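Long-range contacts in 1H-3-hydroxy-4-oxoquinoline 2,4-dioxygenase (Pseudomonas putida, PDB 3IBT), which catalyses the cofactor-independent, ring-cleaving dioxygenation of 3-hydroxy-1H-quinolin-4-one to N-formylanthranilate and carbon monoxide: residues 24-29 and 90-95; 99-104 and 116-121; 153-158 and 240-245. One frame throughout, in Å; residues are numbered along the deposited sequence.

Contact 1. Residues 24-29 and 90-95; sequences LFLLSG and QMVSTS
Leu27 and Met91, a selenomethionine here, meet on one face of the mixed central sheet, where the parallel strands 23-27 and 89-94 run as neighbours. From the backbone outward, Leu27 CB lies 4.1 Å from Ser93 CB, across the bridge between the two residues. Leu27 CG is set anti to its own carbonyl carbon (chi1 -51°), beside the backbone N, and lies 4.2 Å from Val92 O. Of the two methyls, Leu27 CD1 makes the cross-strand contact, 4.1 Å from Met91 CB and 4.2 Å from Met91 SE. Phe25 continues this face, and Leu77 of helix 70-83 packs onto it.

On the reverse face Leu26 and Val92 run alongside each other in the same sense, with Leu26 CD2 3.6 Å from Val92 CB; Leu24 CD2 touches Val92 CG2. Between the faces Phe25 N binds Gln90 O, Val92 N binds Phe25 O, Leu27 N binds Val92 O and Thr94 N binds Leu27 O. The third is the straightest (176° at the hydrogen).

Across the strands, then, polarity is confined to the peptide ladder and the side chains meet through hydrocarbon and selenium, leaving an apolar, hydrogen-bonded base that ends at Thr94 and Ser95, probable substrate-binding residues.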
loop_
_atom_site.group_PDB
_atom_site.type_symbol
_atom_site.label_atom_id
_atom_site.label_comp_id
_atom_site.label_asym_id
_atom_site.label_seq_id
_atom_site.Cartn_x
_atom_site.Cartn_y
_atom_site.Cartn_z
ATOM N N LEU A 24 -2.313 -9.645 11.075
ATOM C CA LEU A 24 -1.620 -9.151 9.902
ATOM C C LEU A 24 -2.584 -8.290 9.133
ATOM O O LEU A 24 -3.643 -8.764 8.732
ATOM C CB LEU A 24 -1.230 -10.324 9.017
ATOM C CG LEU A 24 0.038 -10.199 8.172
ATOM C CD1 LEU A 24 0.198 -11.434 7.289
ATOM C CD2 LEU A 24 0.001 -8.981 7.320
ATOM N N PHE A 25 -2.234 -7.028 8.927
ATOM C CA PHE A 25 -3.100 -6.118 8.190
ATOM C C PHE A 25 -2.695 -6.056 6.728
ATOM O O PHE A 25 -1.483 -5.883 6.405
ATOM C CB PHE A 25 -3.009 -4.707 8.765
ATOM C CG PHE A 25 -3.888 -4.468 9.944
ATOM C CD1 PHE A 25 -3.392 -4.619 11.226
ATOM C CD2 PHE A 25 -5.210 -4.062 9.766
ATOM C CE1 PHE A 25 -4.218 -4.381 12.362
ATOM C CE2 PHE A 25 -6.072 -3.822 10.885
ATOM C CZ PHE A 25 -5.575 -3.978 12.188
ATOM N N LEU A 26 -3.685 -6.180 5.841
ATOM C CA LEU A 26 -3.419 -5.968 4.424
ATOM C C LEU A 26 -3.976 -4.631 3.943
ATOM O O LEU A 26 -5.186 -4.525 3.739
ATOM C CB LEU A 26 -3.942 -7.145 3.594
ATOM C CG LEU A 26 -3.199 -8.487 3.617
ATOM C CD1 LEU A 26 -3.513 -9.257 2.339
ATOM C CD2 LEU A 26 -1.683 -8.340 3.757
ATOM N N LEU A 27 -3.095 -3.635 3.749
ATOM C CA LEU A 27 -3.475 -2.217 3.458
ATOM C C LEU A 27 -3.199 -1.780 2.033
ATOM O O LEU A 27 -2.047 -1.804 1.586
ATOM C CB LEU A 27 -2.702 -1.247 4.359
ATOM C CG LEU A 27 -2.678 -1.470 5.869
ATOM C CD1 LEU A 27 -1.540 -0.650 6.558
ATOM C CD2 LEU A 27 -4.053 -1.174 6.444
ATOM N N SER A 28 -4.225 -1.316 1.334
ATOM C CA SER A 28 -4.064 -0.950 -0.087
ATOM C C SER A 28 -3.408 0.452 -0.438
ATOM O O SER A 28 -2.990 1.214 0.437
ATOM C CB SER A 28 -5.424 -1.050 -0.765
ATOM O OG SER A 28 -6.039 0.210 -0.696
ATOM N N GLY A 29 -3.331 0.785 -1.723
ATOM C CA GLY A 29 -3.003 2.142 -2.113
ATOM C C GLY A 29 -4.265 2.974 -2.166
ATOM O O GLY A 29 -5.352 2.493 -1.783
ATOM N N GLN A 90 1.214 -6.956 12.619
ATOM C CA GLN A 90 2.102 -6.552 11.558
ATOM C C GLN A 90 1.239 -5.931 10.499
ATOM O O GLN A 90 0.001 -6.015 10.597
ATOM C CB GLN A 90 2.808 -7.766 11.039
ATOM C CG GLN A 90 3.941 -8.114 11.926
ATOM C CD GLN A 90 3.955 -9.563 12.295
ATOM O OE1 GLN A 90 2.911 -10.143 12.637
ATOM N NE2 GLN A 90 5.138 -10.174 12.244
HETATM N N MSE A 91 1.867 -5.267 9.517
HETATM C CA MSE A 91 1.127 -4.728 8.380
HETATM C C MSE A 91 1.858 -4.880 7.075
HETATM O O MSE A 91 3.072 -4.904 7.036
HETATM C CB MSE A 91 0.754 -3.281 8.626
HETATM C CG MSE A 91 1.720 -2.564 9.525
HETATM SE SE MSE A 91 1.040 -0.736 9.869
HETATM C CE MSE A 91 -0.596 -1.211 10.871
ATOM N N VAL A 92 1.103 -5.002 6.000
ATOM C CA VAL A 92 1.667 -5.131 4.691
ATOM C C VAL A 92 0.925 -4.141 3.869
ATOM O O VAL A 92 -0.291 -4.191 3.788
ATOM C CB VAL A 92 1.415 -6.542 4.118
ATOM C CG1 VAL A 92 1.442 -6.554 2.588
ATOM C CG2 VAL A 92 2.392 -7.577 4.705
ATOM N N SER A 93 1.650 -3.227 3.248
ATOM C CA SER A 93 0.992 -2.158 2.494
ATOM C C SER A 93 1.393 -2.115 1.032
ATOM O O SER A 93 2.455 -2.611 0.632
ATOM C CB SER A 93 1.201 -0.782 3.165
ATOM O OG SER A 93 2.578 -0.455 3.283
ATOM N N THR A 94 0.515 -1.533 0.233
ATOM C CA THR A 94 0.727 -1.421 -1.196
ATOM C C THR A 94 1.019 0.009 -1.631
ATOM O O THR A 94 0.383 0.972 -1.150
ATOM C CB THR A 94 -0.503 -1.941 -1.928
ATOM O OG1 THR A 94 -0.248 -3.295 -2.300
ATOM C CG2 THR A 94 -0.858 -1.086 -3.217
ATOM N N SER A 95 1.997 0.152 -2.528
ATOM C CA SER A 95 2.139 1.403 -3.243
ATOM C C SER A 95 2.205 2.587 -2.254
ATOM O O SER A 95 3.061 2.590 -1.373
ATOM C CB SER A 95 0.961 1.551 -4.217
ATOM O OG SER A 95 1.148 2.686 -5.039
#

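Contact 2. Residues 99-104 and 116-121; sequences WVNIDV and TIIIDW. Unlike the reference sequence in segment 116-121: Ile118 (reference Val).
Thr116 and Asn101 join strand to helix: Thr116 OG1 donates to Asn101 OD1 at 2.5 Å, lying in the plane of the amide, on a lone pair. The two side chains run antiparallel, one alongside the other. Asn101 CG stands anti to its backbone N (chi1 -170°), which sends CG off the helix toward the strand. Asn101 ND2 comes within 3.0 Å of Ile117 O, and Ile118 CG2 lies against it.

At the other end of the contact the indoles of Trp99 and Trp121 meet edge-to-face, with planes 89° apart. The edge belongs to Trp121, whose CZ2 sits 3.8 Å above the Trp99 ring, over its centre. The two NE1 atoms approach to 3.5 Å, but both are donors and no bond joins them. Ile102 fills in alongside, its CG1 3.9 Å from Trp121 CH2.

One shell out, Ser93 OG is hydrogen-bonded to Asn101 ND2, so a single amide links helix 97-107 to both strands 89-94 and 115-119. Pro195 touches both indoles, Tyr189 meets Trp99 edge-to-face, and Met199 packs on Trp121 and Ile118. His210 NE2 is hydrogen-bonded to Trp121 N.

The helix runs nearly antiparallel to its strand (166°), as expected of the return limb of a beta-alpha-beta crossover. Here strand 89-94, helix 97-107 and strand 115-119 make the unit that, in alpha/beta hydrolases, carries the nucleophile elbow, and Asp120, the probable partner of the active-site histidine, follows the last strand.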
loop_
_atom_site.group_PDB
_atom_site.type_symbol
_atom_site.label_atom_id
_atom_site.label_comp_id
_atom_site.label_asym_id
_atom_site.label_seq_id
_atom_site.Cartn_x
_atom_site.Cartn_y
_atom_site.Cartn_z
ATOM N N TRP A 99 3.546 4.997 2.751
ATOM C CA TRP A 99 3.610 6.234 3.526
ATOM C C TRP A 99 2.803 6.087 4.847
ATOM O O TRP A 99 3.303 6.465 5.910
ATOM C CB TRP A 99 3.048 7.444 2.747
ATOM C CG TRP A 99 3.712 7.750 1.491
ATOM C CD1 TRP A 99 3.255 7.478 0.227
ATOM C CD2 TRP A 99 4.980 8.399 1.341
ATOM N NE1 TRP A 99 4.182 7.896 -0.698
ATOM C CE2 TRP A 99 5.255 8.454 -0.047
ATOM C CE3 TRP A 99 5.938 8.893 2.248
ATOM C CZ2 TRP A 99 6.433 9.009 -0.558
ATOM C CZ3 TRP A 99 7.128 9.452 1.732
ATOM C CH2 TRP A 99 7.359 9.503 0.342
ATOM N N VAL A 100 1.572 5.560 4.785
ATOM C CA VAL A 100 0.778 5.284 6.011
ATOM C C VAL A 100 1.441 4.220 6.936
ATOM O O VAL A 100 1.619 4.426 8.129
ATOM C CB VAL A 100 -0.689 4.849 5.643
ATOM C CG1 VAL A 100 -1.521 4.559 6.876
ATOM C CG2 VAL A 100 -1.364 5.889 4.719
ATOM N N ASN A 101 1.803 3.085 6.349
ATOM C CA ASN A 101 2.555 2.037 7.019
ATOM C C ASN A 101 3.747 2.580 7.843
ATOM O O ASN A 101 3.821 2.368 9.070
ATOM C CB ASN A 101 3.039 1.048 5.959
ATOM C CG ASN A 101 3.621 -0.215 6.547
ATOM O OD1 ASN A 101 4.013 -0.257 7.724
ATOM N ND2 ASN A 101 3.698 -1.266 5.722
ATOM N N ILE A 102 4.655 3.301 7.180
ATOM C CA ILE A 102 5.820 3.818 7.865
ATOM C C ILE A 102 5.472 4.840 8.937
ATOM O O ILE A 102 6.143 4.930 9.969
ATOM C CB ILE A 102 6.850 4.347 6.869
ATOM C CG1 ILE A 102 7.277 3.189 5.994
ATOM C CG2 ILE A 102 8.099 4.860 7.561
ATOM C CD1 ILE A 102 7.831 2.034 6.767
ATOM N N ASP A 103 4.408 5.597 8.713
ATOM C CA ASP A 103 3.962 6.555 9.722
ATOM C C ASP A 103 3.630 5.822 11.026
ATOM O O ASP A 103 3.937 6.289 12.133
ATOM C CB ASP A 103 2.743 7.346 9.244
ATOM C CG ASP A 103 2.634 8.719 9.925
ATOM O OD1 ASP A 103 3.673 9.415 10.027
ATOM O OD2 ASP A 103 1.526 9.128 10.355
ATOM N N VAL A 104 3.023 4.650 10.886
ATOM C CA VAL A 104 2.558 3.934 12.051
ATOM C C VAL A 104 3.757 3.304 12.723
ATOM O O VAL A 104 3.863 3.347 13.940
ATOM C CB VAL A 104 1.472 2.937 11.693
ATOM C CG1 VAL A 104 1.222 2.001 12.833
ATOM C CG2 VAL A 104 0.214 3.677 11.321
ATOM N N THR A 116 7.930 -4.767 9.070
ATOM C CA THR A 116 6.825 -4.294 8.246
ATOM C C THR A 116 7.095 -4.623 6.768
ATOM O O THR A 116 8.242 -4.875 6.387
ATOM C CB THR A 116 6.622 -2.797 8.508
ATOM O OG1 THR A 116 5.399 -2.348 7.921
ATOM C CG2 THR A 116 7.799 -1.995 7.972
ATOM N N ILE A 117 6.065 -4.677 5.932
ATOM C CA ILE A 117 6.300 -4.987 4.532
ATOM C C ILE A 117 5.599 -3.980 3.709
ATOM O O ILE A 117 4.512 -3.536 4.014
ATOM C CB ILE A 117 5.706 -6.331 4.153
ATOM C CG1 ILE A 117 6.392 -7.446 4.948
ATOM C CG2 ILE A 117 5.752 -6.536 2.612
ATOM C CD1 ILE A 117 5.959 -8.761 4.624
ATOM N N ILE A 118 6.233 -3.649 2.623
ATOM C CA ILE A 118 5.700 -2.719 1.655
ATOM C C ILE A 118 5.806 -3.368 0.286
ATOM O O ILE A 118 6.705 -4.166 0.043
ATOM C CB ILE A 118 6.497 -1.437 1.687
ATOM C CG1 ILE A 118 8.001 -1.769 1.739
ATOM C CG2 ILE A 118 6.094 -0.608 2.902
ATOM C CD1 ILE A 118 8.849 -0.594 1.991
ATOM N N ILE A 119 4.882 -3.049 -0.596
ATOM C CA ILE A 119 4.816 -3.722 -1.870
ATOM C C ILE A 119 4.756 -2.667 -2.971
ATOM O O ILE A 119 3.868 -1.822 -2.983
ATOM C CB ILE A 119 3.598 -4.650 -1.946
ATOM C CG1 ILE A 119 3.695 -5.716 -0.858
ATOM C CG2 ILE A 119 3.488 -5.286 -3.306
ATOM C CD1 ILE A 119 2.549 -6.659 -0.817
ATOM N N ASP A 120 5.709 -2.695 -3.886
ATOM C CA ASP A 120 5.605 -1.884 -5.068
ATOM C C ASP A 120 5.380 -0.424 -4.781
ATOM O O ASP A 120 4.487 0.205 -5.355
ATOM C CB ASP A 120 4.572 -2.408 -6.061
ATOM C CG ASP A 120 5.159 -2.467 -7.471
ATOM O OD1 ASP A 120 5.379 -3.598 -7.956
ATOM O OD2 ASP A 120 5.494 -1.394 -8.069
ATOM N N TRP A 121 6.227 0.088 -3.891
ATOM C CA TRP A 121 6.364 1.487 -3.545
ATOM C C TRP A 121 7.564 2.024 -4.314
ATOM O O TRP A 121 8.686 1.492 -4.164
ATOM C CB TRP A 121 6.776 1.518 -2.104
ATOM C CG TRP A 121 6.554 2.794 -1.431
ATOM C CD1 TRP A 121 5.804 3.829 -1.865
ATOM C CD2 TRP A 121 7.035 3.152 -0.145
ATOM N NE1 TRP A 121 5.806 4.814 -0.946
ATOM C CE2 TRP A 121 6.538 4.422 0.136
ATOM C CE3 TRP A 121 7.851 2.511 0.799
ATOM C CZ2 TRP A 121 6.812 5.092 1.335
ATOM C CZ3 TRP A 121 8.121 3.169 2.013
ATOM C CH2 TRP A 121 7.592 4.449 2.266
#

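Contact 3. Residues 153-158 and 240-245; sequences WAETTD and PGRTHF
Glu155 and Arg242 form a salt bridge, with OE1 of the glutamate 2.6 Å from NH1 of the arginine and the carboxylate and guanidinium planes 84° apart. The other oxygen, Glu155 OE2, is gripped twice from one face of its plane, by Thr156 N and Thr156 OG1, which fixes how the carboxylate is turned. Next comes the backbone bond from His244 N to Trp153 O (3.1 Å), which uses a carbonyl at the C-terminal end of helix 142-154. Thr157 OG1 donates to Ala154 O and ties down the type II' turn that follows.

Beyond these lies the aromatic packing. The five-membered ring of Trp153 stacks on the imidazole of His244, planes 13° apart and centroids 3.7 Å apart. Trp153 NE1 lies over the centre of the imidazole, whereas His244 CD2 sits toward the rim of the indole. His244 CG is anti to its backbone N (chi1 178°), which places it close to Trp153 CD1. His244 CB lies over a face of the Phe245 ring; Phe245 CZ reaches Trp153 CB at 4.0 Å.

An alanine in place of Trp153 would probably leave one face of the imidazole without its stacking partner and the ring freer to turn. A charged pair thus holds the outer end, while flat pi surfaces hold the inner end, where His244, the likely proton donor and acceptor, is fixed beside Trp153, a probable substrate-binding residue.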
loop_
_atom_site.group_PDB
_atom_site.type_symbol
_atom_site.label_atom_id
_atom_site.label_comp_id
_atom_site.label_asym_id
_atom_site.label_seq_id
_atom_site.Cartn_x
_atom_site.Cartn_y
_atom_site.Cartn_z
ATOM N N TRP A 153 1.301 0.905 -15.235
ATOM C CA TRP A 153 1.042 -0.147 -14.264
ATOM C C TRP A 153 0.693 -1.514 -14.875
ATOM O O TRP A 153 1.182 -2.578 -14.395
ATOM C CB TRP A 153 -0.062 0.322 -13.319
ATOM C CG TRP A 153 0.400 1.409 -12.359
ATOM C CD1 TRP A 153 1.696 1.768 -12.086
ATOM C CD2 TRP A 153 -0.426 2.230 -11.521
ATOM N NE1 TRP A 153 1.730 2.762 -11.141
ATOM C CE2 TRP A 153 0.446 3.068 -10.768
ATOM C CE3 TRP A 153 -1.806 2.333 -11.320
ATOM C CZ2 TRP A 153 -0.025 4.022 -9.847
ATOM C CZ3 TRP A 153 -2.270 3.263 -10.395
ATOM C CH2 TRP A 153 -1.383 4.100 -9.674
ATOM N N ALA A 154 -0.124 -1.494 -15.938
ATOM C CA ALA A 154 -0.537 -2.747 -16.588
ATOM C C ALA A 154 0.526 -3.433 -17.417
ATOM O O ALA A 154 0.503 -4.634 -17.535
ATOM C CB ALA A 154 -1.770 -2.546 -17.430
ATOM N N GLU A 155 1.432 -2.670 -18.018
ATOM C CA GLU A 155 2.359 -3.192 -19.032
ATOM C C GLU A 155 1.686 -4.167 -20.000
ATOM O O GLU A 155 0.560 -3.925 -20.383
ATOM C CB GLU A 155 3.585 -3.780 -18.383
ATOM C CG GLU A 155 4.807 -3.544 -19.243
ATOM C CD GLU A 155 5.473 -4.822 -19.696
ATOM O OE1 GLU A 155 6.655 -4.763 -20.088
ATOM O OE2 GLU A 155 4.842 -5.906 -19.625
ATOM N N THR A 156 2.339 -5.262 -20.369
ATOM C CA THR A 156 1.821 -6.211 -21.374
ATOM C C THR A 156 1.067 -7.413 -20.824
ATOM O O THR A 156 1.145 -8.493 -21.414
ATOM C CB THR A 156 2.970 -6.881 -22.183
ATOM O OG1 THR A 156 4.173 -6.136 -22.037
ATOM C CG2 THR A 156 2.608 -7.048 -23.698
ATOM N N THR A 157 0.355 -7.285 -19.715
ATOM C CA THR A 157 -0.237 -8.508 -19.184
ATOM C C THR A 157 -1.526 -8.872 -19.804
ATOM O O THR A 157 -2.301 -8.023 -20.237
ATOM C CB THR A 157 -0.481 -8.523 -17.699
ATOM O OG1 THR A 157 -0.419 -7.183 -17.251
ATOM C CG2 THR A 157 0.558 -9.424 -16.977
ATOM N N ASP A 158 -1.719 -10.182 -19.815
ATOM C CA ASP A 158 -2.950 -10.827 -20.167
ATOM C C ASP A 158 -3.719 -11.107 -18.848
ATOM O O ASP A 158 -4.849 -11.632 -18.888
ATOM C CB ASP A 158 -2.620 -12.126 -20.927
ATOM C CG ASP A 158 -1.659 -13.070 -20.130
ATOM O OD1 ASP A 158 -0.993 -12.634 -19.129
ATOM O OD2 ASP A 158 -1.582 -14.268 -20.511
ATOM N N PRO A 240 9.538 -11.361 -10.404
ATOM C CA PRO A 240 9.569 -10.979 -11.822
ATOM C C PRO A 240 8.187 -10.954 -12.515
ATOM O O PRO A 240 7.848 -11.822 -13.306
ATOM C CB PRO A 240 10.500 -12.011 -12.469
ATOM C CG PRO A 240 10.782 -13.007 -11.461
ATOM C CD PRO A 240 10.080 -12.704 -10.182
ATOM N N GLY A 241 7.392 -9.950 -12.200
ATOM C CA GLY A 241 6.113 -9.712 -12.884
ATOM C C GLY A 241 6.340 -8.603 -13.882
ATOM O O GLY A 241 7.446 -8.105 -13.997
ATOM N N ARG A 242 5.309 -8.229 -14.616
ATOM C CA ARG A 242 5.420 -7.100 -15.520
ATOM C C ARG A 242 4.540 -5.986 -14.960
ATOM O O ARG A 242 4.550 -4.859 -15.459
ATOM C CB ARG A 242 4.983 -7.496 -16.938
ATOM C CG ARG A 242 5.365 -8.904 -17.337
ATOM C CD ARG A 242 6.745 -8.999 -18.068
ATOM N NE ARG A 242 7.870 -8.292 -17.433
ATOM C CZ ARG A 242 8.498 -7.243 -17.976
ATOM N NH1 ARG A 242 8.132 -6.764 -19.174
ATOM N NH2 ARG A 242 9.494 -6.658 -17.323
ATOM N N THR A 243 3.832 -6.305 -13.884
ATOM C CA THR A 243 2.750 -5.493 -13.345
ATOM C C THR A 243 3.123 -4.747 -12.069
ATOM O O THR A 243 4.087 -5.107 -11.378
ATOM C CB THR A 243 1.558 -6.460 -13.085
ATOM O OG1 THR A 243 0.742 -6.473 -14.242
ATOM C CG2 THR A 243 0.739 -6.201 -11.775
ATOM N N HIS A 244 2.320 -3.738 -11.748
ATOM C CA HIS A 244 2.441 -2.956 -10.509
ATOM C C HIS A 244 1.802 -3.622 -9.247
ATOM O O HIS A 244 2.066 -3.162 -8.136
ATOM C CB HIS A 244 1.899 -1.525 -10.790
ATOM C CG HIS A 244 1.889 -0.578 -9.615
ATOM N ND1 HIS A 244 3.027 -0.222 -8.918
ATOM C CD2 HIS A 244 0.878 0.150 -9.071
ATOM C CE1 HIS A 244 2.711 0.662 -7.981
ATOM N NE2 HIS A 244 1.415 0.904 -8.052
ATOM N N PHE A 245 1.012 -4.699 -9.395
ATOM C CA PHE A 245 0.272 -5.312 -8.253
ATOM C C PHE A 245 0.663 -6.760 -8.105
ATOM O O PHE A 245 -0.049 -7.681 -8.537
ATOM C CB PHE A 245 -1.197 -5.212 -8.473
ATOM C CG PHE A 245 -1.573 -4.010 -9.234
ATOM C CD1 PHE A 245 -1.621 -4.049 -10.623
ATOM C CD2 PHE A 245 -1.860 -2.811 -8.571
ATOM C CE1 PHE A 245 -1.976 -2.907 -11.372
ATOM C CE2 PHE A 245 -2.225 -1.667 -9.285
ATOM C CZ PHE A 245 -2.279 -1.710 -10.707
#

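How the contacts relate
Contacts 1 and 2 both lie in the buried core and share the central sheet: strand 89-94, paired in contact 1, neighbours strand 115-119 of contact 2, and Ser95 N probably bonds to Ile119 O. Contact 1 is strand on strand, held by a peptide ladder; contact 2 is helix on strand, held mainly by side chains. Contact 3, about 20 and 21 Å from contacts 1 and 2, centre to centre, is partly exposed, joins loops to a helix end, and adds what they lack, a salt bridge. Each has one end near the probable active site: Asp120 OD2 makes a weak hydrogen bond to His244 ND1, and Ser95 packs against the same imidazole.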